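Local coordinates for protein chloramphenicol acetyltransferase (Aliivibrio fischeri, PDB 6PXA) that probably transfers the acetyl group of acetyl-CoA to the 3-hydroxyl of chloramphenicol, and binds taurocholic acid in this crystal, at residues Y161-G166 with V170-F175. Numbering follows the deposited sequence.
Sequences YSVVVG and VVKKRF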
ATOM      1  N   TYR B 161       2.179 -12.963 -20.538  1.00 46.55           N
ATOM      2  CA  TYR B 161       1.352 -14.004 -19.919  1.00 45.97           C
ATOM      3  C   TYR B 161       1.929 -14.501 -18.599  1.00 48.01           C
ATOM      4  O   TYR B 161       1.573 -15.599 -18.136  1.00 46.43           O
ATOM      5  CB  TYR B 161       1.117 -15.159 -20.892  1.00 44.07           C
ATOM      6  CG  TYR B 161       0.219 -14.729 -22.020  1.00 47.61           C
ATOM      7  CD1 TYR B 161      -1.163 -14.729 -21.873  1.00 45.05           C
ATOM      8  CD2 TYR B 161       0.755 -14.268 -23.213  1.00 50.35           C
ATOM      9  CE1 TYR B 161      -1.988 -14.312 -22.897  1.00 42.87           C
ATOM     10  CE2 TYR B 161      -0.052 -13.843 -24.239  1.00 52.86           C
ATOM     11  CZ  TYR B 161      -1.416 -13.861 -24.074  1.00 50.14           C
ATOM     12  OH  TYR B 161      -2.190 -13.428 -25.108  1.00 47.69           O
ATOM     13  N   SER B 162       2.811 -13.705 -17.994  1.00 43.04           N
ATOM     14  CA  SER B 162       3.263 -13.936 -16.632  1.00 43.62           C
ATOM     15  C   SER B 162       2.235 -13.439 -15.611  1.00 40.63           C
ATOM     16  O   SER B 162       1.520 -12.452 -15.836  1.00 38.41           O
ATOM     17  CB  SER B 162       4.608 -13.229 -16.403  1.00 45.53           C
ATOM     18  OG  SER B 162       5.674 -13.938 -17.012  1.00 61.73           O
ATOM     19  N   VAL B 163       2.190 -14.111 -14.459  1.00 38.12           N
ATOM     20  CA  VAL B 163       1.463 -13.631 -13.285  1.00 35.39           C
ATOM     21  C   VAL B 163       2.482 -13.220 -12.227  1.00 36.28           C
ATOM     22  O   VAL B 163       3.311 -14.038 -11.806  1.00 39.92           O
ATOM     23  CB  VAL B 163       0.517 -14.709 -12.733  1.00 36.56           C
ATOM     24  CG1 VAL B 163      -0.331 -14.156 -11.571  1.00 39.62           C
ATOM     25  CG2 VAL B 163      -0.335 -15.271 -13.840  1.00 38.08           C
ATOM     26  N   VAL B 164       2.407 -11.972 -11.769  1.00 33.96           N
ATOM     27  CA  VAL B 164       3.446 -11.395 -10.915  1.00 34.72           C
ATOM     28  C   VAL B 164       2.778 -10.742  -9.717  1.00 39.08           C
ATOM     29  O   VAL B 164       1.824  -9.973  -9.876  1.00 40.98           O
ATOM     30  CB  VAL B 164       4.328 -10.380 -11.674  1.00 35.36           C
ATOM     31  CG1 VAL B 164       5.581  -9.977 -10.847  1.00 34.71           C
ATOM     32  CG2 VAL B 164       4.741 -10.943 -13.036  1.00 36.43           C
ATOM     33  N   VAL B 165       3.274 -11.053  -8.522  1.00 39.79           N
ATOM     34  CA  VAL B 165       2.749 -10.485  -7.283  1.00 39.43           C
ATOM     35  C   VAL B 165       3.911  -9.947  -6.455  1.00 40.30           C
ATOM     36  O   VAL B 165       5.073 -10.266  -6.694  1.00 41.02           O
ATOM     37  CB  VAL B 165       1.948 -11.506  -6.433  1.00 34.54           C
ATOM     38  CG1 VAL B 165       0.846 -12.165  -7.254  1.00 37.52           C
ATOM     39  CG2 VAL B 165       2.872 -12.609  -5.924  1.00 39.39           C
ATOM     40  N   GLY B 166       3.562  -9.155  -5.441  1.00 39.13           N
ATOM     41  CA  GLY B 166       4.555  -8.752  -4.466  1.00 42.95           C
ATOM     42  C   GLY B 166       5.751  -8.074  -5.105  1.00 39.60           C
ATOM     43  O   GLY B 166       5.633  -7.294  -6.064  1.00 42.51           O
ATOM     44  N   VAL B 170       7.242 -13.764  -9.902  1.00 45.69           N
ATOM     45  CA  VAL B 170       6.517 -14.446 -10.965  1.00 46.30           C
ATOM     46  C   VAL B 170       6.018 -15.776 -10.401  1.00 38.73           C
ATOM     47  O   VAL B 170       6.809 -16.682 -10.132  1.00 39.08           O
ATOM     48  CB  VAL B 170       7.414 -14.663 -12.190  1.00 49.85           C
ATOM     49  CG1 VAL B 170       6.613 -15.245 -13.353  1.00 51.22           C
ATOM     50  CG2 VAL B 170       8.117 -13.360 -12.563  1.00 46.19           C
ATOM     51  N   VAL B 171       4.706 -15.918 -10.248  1.00 40.45           N
ATOM     52  CA  VAL B 171       4.182 -17.119  -9.596  1.00 49.10           C
ATOM     53  C   VAL B 171       3.759 -18.197 -10.580  1.00 51.13           C
ATOM     54  O   VAL B 171       3.661 -19.373 -10.182  1.00 44.93           O
ATOM     55  CB  VAL B 171       3.007 -16.794  -8.651  1.00 50.17           C
ATOM     56  CG1 VAL B 171       3.408 -15.721  -7.665  1.00 44.54           C
ATOM     57  CG2 VAL B 171       1.784 -16.369  -9.446  1.00 52.87           C
ATOM     58  N   LYS B 172       3.498 -17.844 -11.836  1.00 50.57           N
ATOM     59  CA  LYS B 172       3.184 -18.805 -12.889  1.00 51.61           C
ATOM     60  C   LYS B 172       3.091 -18.060 -14.212  1.00 47.11           C
ATOM     61  O   LYS B 172       3.072 -16.825 -14.262  1.00 43.71           O
ATOM     62  CB  LYS B 172       1.877 -19.545 -12.642  1.00 53.02           C
ATOM     63  CG  LYS B 172       0.665 -18.644 -12.511  1.00 54.12           C
ATOM     64  CD  LYS B 172      -0.610 -19.477 -12.409  1.00 62.04           C
ATOM     65  CE  LYS B 172      -0.772 -20.343 -13.657  1.00 66.58           C
ATOM     66  NZ  LYS B 172      -2.157 -20.856 -13.838  1.00 67.80           N
ATOM     67  N   LYS B 173       3.036 -18.840 -15.286  1.00 51.60           N
ATOM     68  CA  LYS B 173       2.642 -18.370 -16.605  1.00 52.05           C
ATOM     69  C   LYS B 173       1.257 -18.932 -16.910  1.00 51.54           C
ATOM     70  O   LYS B 173       0.957 -20.069 -16.550  1.00 55.79           O
ATOM     71  CB  LYS B 173       3.664 -18.795 -17.668  1.00 56.91           C
ATOM     72  CG  LYS B 173       5.044 -18.178 -17.429  1.00 64.64           C
ATOM     73  CD  LYS B 173       5.924 -18.225 -18.672  1.00 70.81           C
ATOM     74  CE  LYS B 173       5.810 -16.939 -19.473  1.00 70.18           C
ATOM     75  NZ  LYS B 173       6.688 -16.941 -20.688  1.00 74.07           N
ATOM     76  N   ARG B 174       0.388 -18.117 -17.512  1.00 50.22           N
ATOM     77  CA  ARG B 174      -1.008 -18.534 -17.671  1.00 43.38           C
ATOM     78  C   ARG B 174      -1.124 -19.773 -18.548  1.00 44.49           C
ATOM     79  O   ARG B 174      -2.013 -20.604 -18.333  1.00 47.83           O
ATOM     80  CB  ARG B 174      -1.841 -17.392 -18.253  1.00 46.70           C
ATOM     81  CG  ARG B 174      -2.064 -16.200 -17.311  1.00 44.47           C
ATOM     82  CD  ARG B 174      -2.582 -14.982 -18.070  1.00 42.27           C
ATOM     83  NE  ARG B 174      -3.912 -15.190 -18.638  1.00 48.64           N
ATOM     84  CZ  ARG B 174      -4.439 -14.470 -19.630  1.00 50.00           C
ATOM     85  NH1 ARG B 174      -3.765 -13.480 -20.201  1.00 50.27           N
ATOM     86  NH2 ARG B 174      -5.655 -14.748 -20.068  1.00 58.79           N
ATOM     87  N   PHE B 175      -0.248 -19.912 -19.552  1.00 45.50           N
ATOM     88  CA  PHE B 175      -0.307 -21.024 -20.496  1.00 49.33           C
ATOM     89  C   PHE B 175       1.088 -21.585 -20.744  1.00 57.14           C
ATOM     90  O   PHE B 175       2.104 -20.967 -20.404  1.00 59.96           O
ATOM     91  CB  PHE B 175      -0.943 -20.589 -21.825  1.00 53.74           C
ATOM     92  CG  PHE B 175      -2.223 -19.833 -21.648  1.00 53.46           C
ATOM     93  CD1 PHE B 175      -3.394 -20.501 -21.350  1.00 52.14           C
ATOM     94  CD2 PHE B 175      -2.247 -18.448 -21.756  1.00 57.69           C
ATOM     95  CE1 PHE B 175      -4.580 -19.809 -21.186  1.00 51.27           C
ATOM     96  CE2 PHE B 175      -3.429 -17.745 -21.586  1.00 54.92           C
ATOM     97  CZ  PHE B 175      -4.599 -18.436 -21.293  1.00 50.94           C
TER
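Val163 forms a bump wedged between two side chains of the returning strand: its CG1 meets Val171 CG2 at 3.7 Å, while its CG2 lies alongside Lys172 CG at 3.8 Å. Both neighbours stand opposite this one valine because a beta bulge at Val171-Lys172 interrupts the antiparallel hairpin. The bulge turns Val171 to the same face as Lys172, where its other methyl, CG1, lodges against Val165 CG2 (3.6 Å). Backbone bonds grip Val163 from both residues: Val171 N to its O, 2.8 Å, and its N to Lys172 O, 2.9 Å. On the opposite face Val170 fits loosely between Ser162 and Val164. Beyond the strands, Arg174 N closes on Tyr161 O (2.9 Å). The Arg174 chain bends at chi3 (65°), bringing NH1 within 3.3 Å of Tyr161 CE1, and Tyr161 CD1 comes to the edge of the Phe175 ring, in its plane. The hairpin finishes the left-handed parallel beta-helix of the hexapeptide-repeat family, Val164 pairing with Ile147 and Gly149. Apolar contacts and backbone bonds hold its two strands, whereas Arg174 directs its charge to Gly145 O and to Ala95 O of the second subunit, tying the hairpin's end to the subunit interface.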